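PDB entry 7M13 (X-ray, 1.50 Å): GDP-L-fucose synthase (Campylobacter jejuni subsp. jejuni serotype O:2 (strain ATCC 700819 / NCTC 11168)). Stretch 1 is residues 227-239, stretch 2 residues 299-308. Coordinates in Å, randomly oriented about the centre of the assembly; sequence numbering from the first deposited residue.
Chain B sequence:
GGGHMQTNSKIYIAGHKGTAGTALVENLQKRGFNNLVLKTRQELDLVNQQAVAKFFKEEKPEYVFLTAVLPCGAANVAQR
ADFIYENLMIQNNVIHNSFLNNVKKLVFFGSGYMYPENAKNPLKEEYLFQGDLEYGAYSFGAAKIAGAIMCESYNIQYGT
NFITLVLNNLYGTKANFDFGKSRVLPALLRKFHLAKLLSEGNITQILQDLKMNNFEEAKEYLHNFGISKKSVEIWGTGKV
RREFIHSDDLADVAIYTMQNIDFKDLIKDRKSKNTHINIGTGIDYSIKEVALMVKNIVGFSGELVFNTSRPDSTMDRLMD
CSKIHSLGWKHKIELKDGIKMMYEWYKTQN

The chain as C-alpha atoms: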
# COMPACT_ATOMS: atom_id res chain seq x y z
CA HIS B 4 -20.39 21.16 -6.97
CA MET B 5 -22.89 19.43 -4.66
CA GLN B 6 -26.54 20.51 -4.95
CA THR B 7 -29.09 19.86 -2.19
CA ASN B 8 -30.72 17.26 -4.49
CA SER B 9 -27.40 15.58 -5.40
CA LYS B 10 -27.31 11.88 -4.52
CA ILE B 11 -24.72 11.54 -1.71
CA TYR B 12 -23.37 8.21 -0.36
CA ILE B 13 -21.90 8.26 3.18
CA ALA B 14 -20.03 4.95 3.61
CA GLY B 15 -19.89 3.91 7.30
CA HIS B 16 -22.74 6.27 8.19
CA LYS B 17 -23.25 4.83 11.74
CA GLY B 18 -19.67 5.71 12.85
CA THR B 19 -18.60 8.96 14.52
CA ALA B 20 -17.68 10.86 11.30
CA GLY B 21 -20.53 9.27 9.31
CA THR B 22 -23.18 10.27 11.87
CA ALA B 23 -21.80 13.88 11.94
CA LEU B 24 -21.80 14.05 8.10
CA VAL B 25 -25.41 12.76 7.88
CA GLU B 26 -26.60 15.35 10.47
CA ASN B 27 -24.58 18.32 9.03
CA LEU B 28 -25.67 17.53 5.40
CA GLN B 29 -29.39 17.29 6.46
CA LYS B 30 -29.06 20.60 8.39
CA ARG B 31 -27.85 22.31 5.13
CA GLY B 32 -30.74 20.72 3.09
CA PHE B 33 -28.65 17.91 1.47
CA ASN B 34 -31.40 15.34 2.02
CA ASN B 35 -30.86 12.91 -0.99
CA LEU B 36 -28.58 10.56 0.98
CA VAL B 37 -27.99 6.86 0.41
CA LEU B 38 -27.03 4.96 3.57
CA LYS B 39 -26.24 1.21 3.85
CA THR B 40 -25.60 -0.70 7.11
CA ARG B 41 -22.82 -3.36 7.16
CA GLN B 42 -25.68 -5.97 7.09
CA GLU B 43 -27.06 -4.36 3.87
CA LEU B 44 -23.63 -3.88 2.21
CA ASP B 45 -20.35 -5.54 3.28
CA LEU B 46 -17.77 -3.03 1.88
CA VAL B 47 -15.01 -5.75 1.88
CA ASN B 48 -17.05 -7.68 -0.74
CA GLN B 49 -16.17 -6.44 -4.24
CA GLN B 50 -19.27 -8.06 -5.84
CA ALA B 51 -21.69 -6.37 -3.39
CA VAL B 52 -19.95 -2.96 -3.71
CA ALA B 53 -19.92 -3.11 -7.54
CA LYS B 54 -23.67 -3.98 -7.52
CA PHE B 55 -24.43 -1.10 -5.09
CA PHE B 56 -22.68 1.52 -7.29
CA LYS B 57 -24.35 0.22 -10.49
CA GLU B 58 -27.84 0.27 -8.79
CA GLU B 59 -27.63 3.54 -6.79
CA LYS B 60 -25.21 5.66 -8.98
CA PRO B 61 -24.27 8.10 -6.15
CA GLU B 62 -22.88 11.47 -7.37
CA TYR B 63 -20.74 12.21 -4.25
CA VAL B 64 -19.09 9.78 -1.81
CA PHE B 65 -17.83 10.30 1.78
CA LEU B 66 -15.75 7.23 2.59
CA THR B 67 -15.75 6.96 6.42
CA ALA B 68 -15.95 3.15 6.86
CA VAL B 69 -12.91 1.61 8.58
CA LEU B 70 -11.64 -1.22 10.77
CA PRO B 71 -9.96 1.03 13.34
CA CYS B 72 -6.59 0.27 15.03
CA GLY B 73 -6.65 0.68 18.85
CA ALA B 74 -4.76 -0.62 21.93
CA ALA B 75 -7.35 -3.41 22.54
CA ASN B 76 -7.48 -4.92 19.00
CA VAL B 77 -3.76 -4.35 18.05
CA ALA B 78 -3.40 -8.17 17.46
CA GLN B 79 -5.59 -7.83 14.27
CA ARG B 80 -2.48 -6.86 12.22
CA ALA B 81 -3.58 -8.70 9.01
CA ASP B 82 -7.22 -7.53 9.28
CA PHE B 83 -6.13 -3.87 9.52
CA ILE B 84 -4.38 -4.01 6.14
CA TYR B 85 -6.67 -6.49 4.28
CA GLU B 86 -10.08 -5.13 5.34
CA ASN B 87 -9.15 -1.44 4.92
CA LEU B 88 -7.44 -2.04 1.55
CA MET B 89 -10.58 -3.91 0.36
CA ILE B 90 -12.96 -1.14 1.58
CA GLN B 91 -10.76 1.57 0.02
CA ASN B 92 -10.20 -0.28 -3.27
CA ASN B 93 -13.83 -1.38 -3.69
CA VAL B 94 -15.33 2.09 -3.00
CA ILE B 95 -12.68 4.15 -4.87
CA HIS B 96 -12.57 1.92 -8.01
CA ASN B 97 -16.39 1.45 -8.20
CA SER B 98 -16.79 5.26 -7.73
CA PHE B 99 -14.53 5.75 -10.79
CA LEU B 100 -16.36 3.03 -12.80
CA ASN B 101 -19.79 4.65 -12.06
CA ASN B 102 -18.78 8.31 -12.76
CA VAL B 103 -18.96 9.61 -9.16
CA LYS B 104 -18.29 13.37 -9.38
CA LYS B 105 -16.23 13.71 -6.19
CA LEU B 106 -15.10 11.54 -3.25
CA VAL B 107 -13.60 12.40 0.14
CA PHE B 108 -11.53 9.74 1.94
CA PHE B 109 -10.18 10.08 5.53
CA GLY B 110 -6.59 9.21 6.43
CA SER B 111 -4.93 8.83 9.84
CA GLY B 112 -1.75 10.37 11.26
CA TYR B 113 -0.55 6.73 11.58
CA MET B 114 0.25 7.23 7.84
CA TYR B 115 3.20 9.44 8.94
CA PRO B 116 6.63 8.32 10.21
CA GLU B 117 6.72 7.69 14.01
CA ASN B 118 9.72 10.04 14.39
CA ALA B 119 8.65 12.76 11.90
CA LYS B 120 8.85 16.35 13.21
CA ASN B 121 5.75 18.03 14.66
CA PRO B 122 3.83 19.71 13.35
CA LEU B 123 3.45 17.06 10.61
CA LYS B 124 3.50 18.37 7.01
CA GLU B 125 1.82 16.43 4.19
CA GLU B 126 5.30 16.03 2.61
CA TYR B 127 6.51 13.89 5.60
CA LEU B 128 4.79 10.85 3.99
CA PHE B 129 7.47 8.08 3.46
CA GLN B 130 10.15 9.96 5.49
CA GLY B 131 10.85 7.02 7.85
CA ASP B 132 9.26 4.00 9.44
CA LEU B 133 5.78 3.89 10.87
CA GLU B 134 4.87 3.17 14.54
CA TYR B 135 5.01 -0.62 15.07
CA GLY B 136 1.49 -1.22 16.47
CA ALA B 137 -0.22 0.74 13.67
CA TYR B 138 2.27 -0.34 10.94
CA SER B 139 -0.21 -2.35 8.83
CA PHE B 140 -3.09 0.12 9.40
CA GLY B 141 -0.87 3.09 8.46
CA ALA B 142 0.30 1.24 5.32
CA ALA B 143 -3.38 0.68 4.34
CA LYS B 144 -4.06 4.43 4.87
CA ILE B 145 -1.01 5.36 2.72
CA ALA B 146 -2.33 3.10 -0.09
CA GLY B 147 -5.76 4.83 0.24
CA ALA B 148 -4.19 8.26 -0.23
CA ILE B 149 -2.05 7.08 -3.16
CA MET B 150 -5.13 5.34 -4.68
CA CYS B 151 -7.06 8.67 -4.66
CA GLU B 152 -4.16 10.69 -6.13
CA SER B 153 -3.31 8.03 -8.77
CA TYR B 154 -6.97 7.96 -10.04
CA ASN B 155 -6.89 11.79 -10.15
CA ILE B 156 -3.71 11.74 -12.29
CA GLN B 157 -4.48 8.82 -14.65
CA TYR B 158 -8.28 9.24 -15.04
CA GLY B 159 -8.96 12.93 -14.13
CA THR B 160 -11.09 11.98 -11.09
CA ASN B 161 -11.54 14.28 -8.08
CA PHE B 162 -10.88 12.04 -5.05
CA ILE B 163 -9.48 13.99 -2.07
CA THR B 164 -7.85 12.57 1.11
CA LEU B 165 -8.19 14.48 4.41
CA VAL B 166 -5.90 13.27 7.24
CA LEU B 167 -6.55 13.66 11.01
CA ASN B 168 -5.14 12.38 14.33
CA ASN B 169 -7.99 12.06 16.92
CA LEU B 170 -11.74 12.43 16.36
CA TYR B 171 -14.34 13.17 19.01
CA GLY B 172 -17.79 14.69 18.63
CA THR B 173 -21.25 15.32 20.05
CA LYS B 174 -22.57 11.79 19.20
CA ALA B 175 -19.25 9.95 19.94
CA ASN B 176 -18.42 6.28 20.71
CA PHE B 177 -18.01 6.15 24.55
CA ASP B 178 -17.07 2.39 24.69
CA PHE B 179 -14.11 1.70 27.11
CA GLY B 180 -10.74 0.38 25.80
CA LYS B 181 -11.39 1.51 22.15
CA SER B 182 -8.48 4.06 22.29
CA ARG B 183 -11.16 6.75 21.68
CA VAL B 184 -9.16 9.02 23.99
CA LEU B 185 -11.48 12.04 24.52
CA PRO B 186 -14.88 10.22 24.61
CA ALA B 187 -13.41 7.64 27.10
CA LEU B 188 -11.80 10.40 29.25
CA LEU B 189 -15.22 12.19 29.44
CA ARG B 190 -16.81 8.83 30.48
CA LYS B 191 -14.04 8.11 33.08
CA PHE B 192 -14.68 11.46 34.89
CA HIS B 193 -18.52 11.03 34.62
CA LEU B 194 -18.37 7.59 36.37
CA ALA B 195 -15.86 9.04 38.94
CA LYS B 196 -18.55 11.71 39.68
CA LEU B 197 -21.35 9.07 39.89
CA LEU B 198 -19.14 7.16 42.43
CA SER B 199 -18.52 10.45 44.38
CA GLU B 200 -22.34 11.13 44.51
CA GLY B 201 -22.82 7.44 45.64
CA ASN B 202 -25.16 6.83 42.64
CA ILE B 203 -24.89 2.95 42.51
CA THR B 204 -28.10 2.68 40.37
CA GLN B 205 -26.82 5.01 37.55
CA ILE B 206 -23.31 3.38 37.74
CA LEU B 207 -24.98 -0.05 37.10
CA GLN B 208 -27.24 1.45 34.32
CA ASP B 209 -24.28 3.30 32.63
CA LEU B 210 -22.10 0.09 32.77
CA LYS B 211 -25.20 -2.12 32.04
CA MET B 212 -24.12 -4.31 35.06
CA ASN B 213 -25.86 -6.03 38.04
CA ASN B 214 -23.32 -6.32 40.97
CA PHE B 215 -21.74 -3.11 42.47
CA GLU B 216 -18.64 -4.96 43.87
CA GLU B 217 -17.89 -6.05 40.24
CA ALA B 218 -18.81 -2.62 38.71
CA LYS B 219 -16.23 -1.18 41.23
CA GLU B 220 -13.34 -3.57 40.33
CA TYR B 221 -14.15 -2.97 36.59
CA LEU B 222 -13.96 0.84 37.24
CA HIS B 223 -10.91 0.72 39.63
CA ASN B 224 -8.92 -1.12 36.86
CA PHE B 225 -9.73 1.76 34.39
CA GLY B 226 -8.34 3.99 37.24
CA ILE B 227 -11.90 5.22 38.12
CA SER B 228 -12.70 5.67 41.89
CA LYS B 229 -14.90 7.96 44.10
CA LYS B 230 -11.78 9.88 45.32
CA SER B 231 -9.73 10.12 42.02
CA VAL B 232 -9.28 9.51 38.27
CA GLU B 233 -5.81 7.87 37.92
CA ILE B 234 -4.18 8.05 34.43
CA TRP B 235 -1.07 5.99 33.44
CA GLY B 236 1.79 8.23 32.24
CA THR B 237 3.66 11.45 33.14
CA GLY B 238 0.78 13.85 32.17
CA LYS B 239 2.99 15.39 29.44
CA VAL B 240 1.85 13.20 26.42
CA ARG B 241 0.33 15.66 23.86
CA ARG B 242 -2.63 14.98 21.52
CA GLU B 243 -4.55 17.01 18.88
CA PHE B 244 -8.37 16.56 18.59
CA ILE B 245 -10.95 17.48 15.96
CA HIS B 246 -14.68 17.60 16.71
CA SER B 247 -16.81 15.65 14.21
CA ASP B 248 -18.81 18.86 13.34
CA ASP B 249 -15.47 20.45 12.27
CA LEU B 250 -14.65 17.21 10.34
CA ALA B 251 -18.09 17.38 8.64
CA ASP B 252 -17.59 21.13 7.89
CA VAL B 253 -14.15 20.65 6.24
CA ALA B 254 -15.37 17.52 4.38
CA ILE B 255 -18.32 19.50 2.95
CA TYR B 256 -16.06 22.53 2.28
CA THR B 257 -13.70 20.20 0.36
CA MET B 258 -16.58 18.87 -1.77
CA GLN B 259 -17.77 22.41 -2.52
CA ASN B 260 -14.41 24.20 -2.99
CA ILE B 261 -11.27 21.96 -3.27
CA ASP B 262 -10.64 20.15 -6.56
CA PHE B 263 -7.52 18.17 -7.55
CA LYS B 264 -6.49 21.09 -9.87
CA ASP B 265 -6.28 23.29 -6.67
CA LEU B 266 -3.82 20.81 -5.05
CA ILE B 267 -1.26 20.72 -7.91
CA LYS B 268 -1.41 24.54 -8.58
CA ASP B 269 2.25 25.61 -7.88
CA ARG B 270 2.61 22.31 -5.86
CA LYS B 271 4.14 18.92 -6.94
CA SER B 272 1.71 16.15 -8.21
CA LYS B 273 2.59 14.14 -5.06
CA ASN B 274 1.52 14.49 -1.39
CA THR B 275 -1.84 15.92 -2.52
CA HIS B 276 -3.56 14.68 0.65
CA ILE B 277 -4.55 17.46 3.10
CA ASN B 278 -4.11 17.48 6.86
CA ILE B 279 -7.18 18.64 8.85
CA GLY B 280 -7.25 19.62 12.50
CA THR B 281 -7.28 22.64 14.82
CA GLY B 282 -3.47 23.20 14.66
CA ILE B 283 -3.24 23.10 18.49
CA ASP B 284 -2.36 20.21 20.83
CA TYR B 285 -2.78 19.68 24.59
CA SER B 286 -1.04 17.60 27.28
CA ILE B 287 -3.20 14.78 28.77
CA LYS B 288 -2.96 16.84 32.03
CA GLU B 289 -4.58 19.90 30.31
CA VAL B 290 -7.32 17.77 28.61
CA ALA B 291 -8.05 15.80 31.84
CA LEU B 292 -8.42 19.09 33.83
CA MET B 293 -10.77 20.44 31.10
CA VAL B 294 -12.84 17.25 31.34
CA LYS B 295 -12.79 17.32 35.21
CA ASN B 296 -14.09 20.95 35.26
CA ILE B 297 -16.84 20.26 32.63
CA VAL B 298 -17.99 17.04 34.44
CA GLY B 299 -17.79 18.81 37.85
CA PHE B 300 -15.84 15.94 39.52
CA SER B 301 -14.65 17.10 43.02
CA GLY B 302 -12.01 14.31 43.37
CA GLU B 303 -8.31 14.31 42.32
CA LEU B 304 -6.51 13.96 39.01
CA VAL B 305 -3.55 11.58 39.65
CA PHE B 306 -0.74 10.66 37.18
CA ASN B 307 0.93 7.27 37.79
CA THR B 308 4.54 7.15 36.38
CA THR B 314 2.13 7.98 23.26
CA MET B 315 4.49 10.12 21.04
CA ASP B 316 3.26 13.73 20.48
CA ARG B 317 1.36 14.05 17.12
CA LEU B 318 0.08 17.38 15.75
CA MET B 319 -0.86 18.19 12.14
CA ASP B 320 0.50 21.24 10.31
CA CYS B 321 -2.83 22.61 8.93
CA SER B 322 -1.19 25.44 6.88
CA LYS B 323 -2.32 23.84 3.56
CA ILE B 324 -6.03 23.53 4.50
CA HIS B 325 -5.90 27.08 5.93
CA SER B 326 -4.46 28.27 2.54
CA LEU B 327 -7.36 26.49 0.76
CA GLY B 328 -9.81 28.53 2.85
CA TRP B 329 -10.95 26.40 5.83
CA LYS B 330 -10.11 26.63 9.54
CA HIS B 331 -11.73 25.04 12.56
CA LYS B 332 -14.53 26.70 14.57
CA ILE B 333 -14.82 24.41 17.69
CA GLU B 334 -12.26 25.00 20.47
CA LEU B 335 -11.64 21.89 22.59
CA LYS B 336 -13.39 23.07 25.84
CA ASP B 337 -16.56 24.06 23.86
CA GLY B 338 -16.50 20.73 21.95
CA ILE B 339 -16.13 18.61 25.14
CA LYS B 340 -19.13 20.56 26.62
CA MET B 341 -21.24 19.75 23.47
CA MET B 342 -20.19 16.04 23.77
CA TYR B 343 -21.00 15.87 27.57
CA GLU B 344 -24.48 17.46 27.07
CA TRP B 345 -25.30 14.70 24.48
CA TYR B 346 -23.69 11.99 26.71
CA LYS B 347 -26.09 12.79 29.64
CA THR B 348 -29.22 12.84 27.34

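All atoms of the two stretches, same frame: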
# COMPACT_ATOMS: atom_id res chain seq x y z
N ILE B 227 -10.69 4.46 37.71
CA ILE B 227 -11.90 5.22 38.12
C ILE B 227 -12.23 4.83 39.57
O ILE B 227 -12.38 3.62 39.82
CB ILE B 227 -13.10 4.94 37.19
CG1 ILE B 227 -12.74 5.17 35.71
CG2 ILE B 227 -14.32 5.75 37.61
CD1 ILE B 227 -13.67 4.47 34.74
N SER B 228 -12.31 5.83 40.46
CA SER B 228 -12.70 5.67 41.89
C SER B 228 -13.46 6.92 42.36
O SER B 228 -13.52 7.91 41.60
CB SER B 228 -11.51 5.39 42.75
OG SER B 228 -10.83 6.59 43.07
N LYS B 229 -14.06 6.86 43.56
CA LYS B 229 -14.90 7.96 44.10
C LYS B 229 -14.00 9.13 44.49
O LYS B 229 -14.48 10.26 44.45
CB LYS B 229 -15.81 7.48 45.24
CG LYS B 229 -15.17 7.35 46.61
CD LYS B 229 -16.19 7.16 47.71
CE LYS B 229 -15.73 6.25 48.83
NZ LYS B 229 -16.82 5.95 49.79
N LYS B 230 -12.73 8.86 44.82
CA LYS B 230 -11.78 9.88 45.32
C LYS B 230 -10.91 10.45 44.18
O LYS B 230 -10.44 11.58 44.33
CB LYS B 230 -10.94 9.31 46.44
N SER B 231 -10.69 9.71 43.08
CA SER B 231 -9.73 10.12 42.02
C SER B 231 -10.02 9.46 40.66
O SER B 231 -10.66 8.38 40.61
CB SER B 231 -8.32 9.84 42.46
OG SER B 231 -8.14 8.47 42.75
N VAL B 232 -9.57 10.12 39.59
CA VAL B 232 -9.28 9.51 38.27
C VAL B 232 -7.76 9.42 38.14
O VAL B 232 -7.09 10.49 38.19
CB VAL B 232 -9.92 10.31 37.12
CG1 VAL B 232 -9.52 9.77 35.75
CG2 VAL B 232 -11.43 10.35 37.25
N GLU B 233 -7.25 8.19 38.06
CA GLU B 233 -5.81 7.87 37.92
C GLU B 233 -5.53 7.56 36.45
O GLU B 233 -6.21 6.68 35.88
CB GLU B 233 -5.47 6.68 38.82
CG GLU B 233 -3.99 6.40 38.93
CD GLU B 233 -3.58 5.62 40.17
OE1 GLU B 233 -4.48 5.18 40.92
OE2 GLU B 233 -2.37 5.47 40.40
N ILE B 234 -4.57 8.27 35.84
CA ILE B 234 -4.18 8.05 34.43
C ILE B 234 -2.73 7.56 34.42
O ILE B 234 -1.90 8.15 35.13
CB ILE B 234 -4.39 9.32 33.59
CG1 ILE B 234 -5.85 9.77 33.66
CG2 ILE B 234 -3.93 9.12 32.16
CD1 ILE B 234 -6.12 11.11 33.01
N TRP B 235 -2.45 6.49 33.68
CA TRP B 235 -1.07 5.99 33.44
C TRP B 235 -0.34 7.03 32.59
O TRP B 235 -0.92 7.55 31.63
CB TRP B 235 -1.07 4.59 32.82
CG TRP B 235 -1.27 3.51 33.84
CD1 TRP B 235 -2.46 3.00 34.28
CD2 TRP B 235 -0.24 2.82 34.58
NE1 TRP B 235 -2.24 2.03 35.23
CE2 TRP B 235 -0.90 1.90 35.43
CE3 TRP B 235 1.16 2.88 34.60
CZ2 TRP B 235 -0.19 1.05 36.29
CZ3 TRP B 235 1.85 2.04 35.45
CH2 TRP B 235 1.18 1.14 36.28
N GLY B 236 0.89 7.34 32.98
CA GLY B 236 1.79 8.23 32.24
C GLY B 236 2.27 9.37 33.11
O GLY B 236 1.94 9.39 34.32
N THR B 237 2.98 10.31 32.49
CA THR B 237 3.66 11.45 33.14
C THR B 237 2.70 12.66 33.20
O THR B 237 2.91 13.53 34.06
CB THR B 237 4.96 11.70 32.37
OG1 THR B 237 5.95 12.26 33.23
CG2 THR B 237 4.75 12.61 31.18
N GLY B 238 1.67 12.69 32.35
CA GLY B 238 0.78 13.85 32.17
C GLY B 238 1.21 14.74 31.01
O GLY B 238 0.47 15.68 30.66
N LYS B 239 2.36 14.46 30.41
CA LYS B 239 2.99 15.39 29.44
C LYS B 239 2.67 14.95 28.00
O LYS B 239 2.82 15.79 27.11
CB LYS B 239 4.50 15.48 29.68
CG LYS B 239 4.89 16.08 31.03
CD LYS B 239 6.39 16.12 31.27
CE LYS B 239 6.77 16.56 32.68
NZ LYS B 239 7.23 15.42 33.51
N GLY B 299 -17.57 18.34 36.47
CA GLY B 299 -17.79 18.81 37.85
C GLY B 299 -17.39 17.76 38.87
O GLY B 299 -17.98 17.74 39.94
N PHE B 300 -16.41 16.91 38.56
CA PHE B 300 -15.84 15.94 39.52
C PHE B 300 -15.02 16.70 40.58
O PHE B 300 -14.23 17.58 40.20
CB PHE B 300 -15.00 14.89 38.79
CG PHE B 300 -14.29 13.90 39.68
CD1 PHE B 300 -15.00 13.07 40.53
CD2 PHE B 300 -12.91 13.79 39.65
CE1 PHE B 300 -14.35 12.14 41.31
CE2 PHE B 300 -12.26 12.85 40.43
CZ PHE B 300 -12.98 12.03 41.27
N SER B 301 -15.25 16.39 41.86
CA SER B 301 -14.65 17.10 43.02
C SER B 301 -13.40 16.37 43.51
O SER B 301 -12.64 16.95 44.30
CB SER B 301 -15.65 17.26 44.15
OG SER B 301 -15.92 16.01 44.75
N GLY B 302 -13.18 15.14 43.03
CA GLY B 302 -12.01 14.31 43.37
C GLY B 302 -10.74 14.77 42.68
O GLY B 302 -10.73 15.86 42.08
N GLU B 303 -9.68 13.96 42.77
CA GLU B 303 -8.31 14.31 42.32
C GLU B 303 -8.09 13.81 40.89
O GLU B 303 -8.68 12.78 40.48
CB GLU B 303 -7.28 13.68 43.24
CG GLU B 303 -7.37 14.19 44.66
CD GLU B 303 -6.69 13.30 45.69
OE1 GLU B 303 -6.72 13.67 46.88
OE2 GLU B 303 -6.13 12.25 45.30
N LEU B 304 -7.23 14.52 40.16
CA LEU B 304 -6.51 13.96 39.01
C LEU B 304 -5.15 13.48 39.50
O LEU B 304 -4.40 14.28 40.11
CB LEU B 304 -6.39 15.03 37.92
CG LEU B 304 -5.57 14.62 36.70
CD1 LEU B 304 -6.11 13.34 36.09
CD2 LEU B 304 -5.53 15.76 35.69
N VAL B 305 -4.84 12.21 39.24
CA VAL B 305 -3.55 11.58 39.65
C VAL B 305 -2.87 11.03 38.40
O VAL B 305 -3.56 10.34 37.60
CB VAL B 305 -3.79 10.46 40.68
CG1 VAL B 305 -2.49 9.85 41.16
CG2 VAL B 305 -4.61 10.95 41.87
N PHE B 306 -1.58 11.31 38.22
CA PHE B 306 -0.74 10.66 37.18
C PHE B 306 0.15 9.64 37.87
O PHE B 306 0.80 9.97 38.88
CB PHE B 306 0.01 11.69 36.33
CG PHE B 306 -0.93 12.36 35.37
CD1 PHE B 306 -1.37 11.68 34.24
CD2 PHE B 306 -1.44 13.62 35.64
CE1 PHE B 306 -2.26 12.29 33.36
CE2 PHE B 306 -2.35 14.21 34.77
CZ PHE B 306 -2.75 13.55 33.63
N ASN B 307 0.14 8.43 37.32
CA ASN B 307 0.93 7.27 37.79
C ASN B 307 2.06 7.01 36.79
O ASN B 307 1.75 6.55 35.67
CB ASN B 307 0.01 6.06 37.98
CG ASN B 307 0.78 4.79 38.22
OD1 ASN B 307 1.93 4.84 38.64
ND2 ASN B 307 0.15 3.66 37.94
N THR B 308 3.29 7.31 37.18
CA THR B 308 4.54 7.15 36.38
C THR B 308 5.14 5.76 36.63
O THR B 308 4.58 4.78 36.10
CB THR B 308 5.52 8.28 36.70
OG1 THR B 308 5.45 8.55 38.10
CG2 THR B 308 5.22 9.56 35.95

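Residues 231-235 and 303-307 lie side by side as two parallel strands, their N-to-C directions 26° apart and their axes 4.7 Å apart at closest approach. The register runs without a bulge from Ser231 beside Glu303 to Trp235 beside Asn307. Six backbone hydrogen bonds join the facing edges, the donor alternating between the two strands as is usual for parallel pairing. Glu303 N donates to Lys230 O (2.9 Å), and Glu303 O in turn accepts from Val232 N (2.9 Å). Val305 N then reaches Val232 O (3.0 Å) while Val305 O receives Ile234 N (2.9 Å), and the ladder closes with Asn307 N to Ile234 O (3.0 Å) and Gly236 N to Asn307 O (2.9 Å). Stretch 2 thus contributes both backbone polar groups of every second residue, Glu303, Val305 and Asn307. The strands sit close enough for CA-H...O contacts to supplement the ladder, the shortest from Ser231 CA to Glu303 O at 3.2 Å.

Because side chains alternate, the pair has two different surfaces. The one bearing Val232, Ile234, Leu304 and Phe306 is apolar. Here the side chains interlock: Ile234 CD1 lies 3.8 Å from Leu304 CD1, and Ile234 CB is 3.7 Å from Phe306 CE1, so Ile234 lies against the groove where Leu304 and Phe306 meet, touching both.

The Phe306 ring is the main bump at the C-terminal end, and its hollow is made by the turn that follows Trp235. Gly238 CA sits over one ring face, 3.6 Å from Phe306 CE1, in a CH-pi contact almost along the ring normal. The absence of a side chain is what permits so flat a fit, since a CB on Gly238 would come within a tight 3.3 Å of Phe306 CD2; its backbone angles call for glycine in any case. Beside this, the methyl of Thr308 packs against the same turn, with Thr308 CG2 3.7 Å from Thr237 CA.

At the other end the roles are similar, with Phe300 as the buried bump. Its side chain points toward stretch 1 and presents its ring edge to the backbone leading into the strand: Phe300 CE1 is 3.7 Å from Lys229 O, and Phe300 CZ is 3.7 Å from Ser231 N. Val232 CG2 adds an apolar contact to Phe300 CE2 at 4.1 Å. Gly302 leaves room for this arrangement, as a CB there would clash with both Lys230 O and the Phe300 ring. The receiving loop is held by Ser228, whose N and OG both donate to Ser231 O at 3.0 Å.

The surface bearing Ser231, Glu233, Trp235, Glu303, Val305 and Asn307 is more polar. Ser231 CB rests 3.9 Å from Val305 CG2, a small side chain against a branched one. Asn307 fits between larger neighbours: Glu233 OE2 approaches Asn307 CB at 3.4 Å, while Asn307 ND2 lies over one face of the indole, 3.1 Å from Trp235 CZ2.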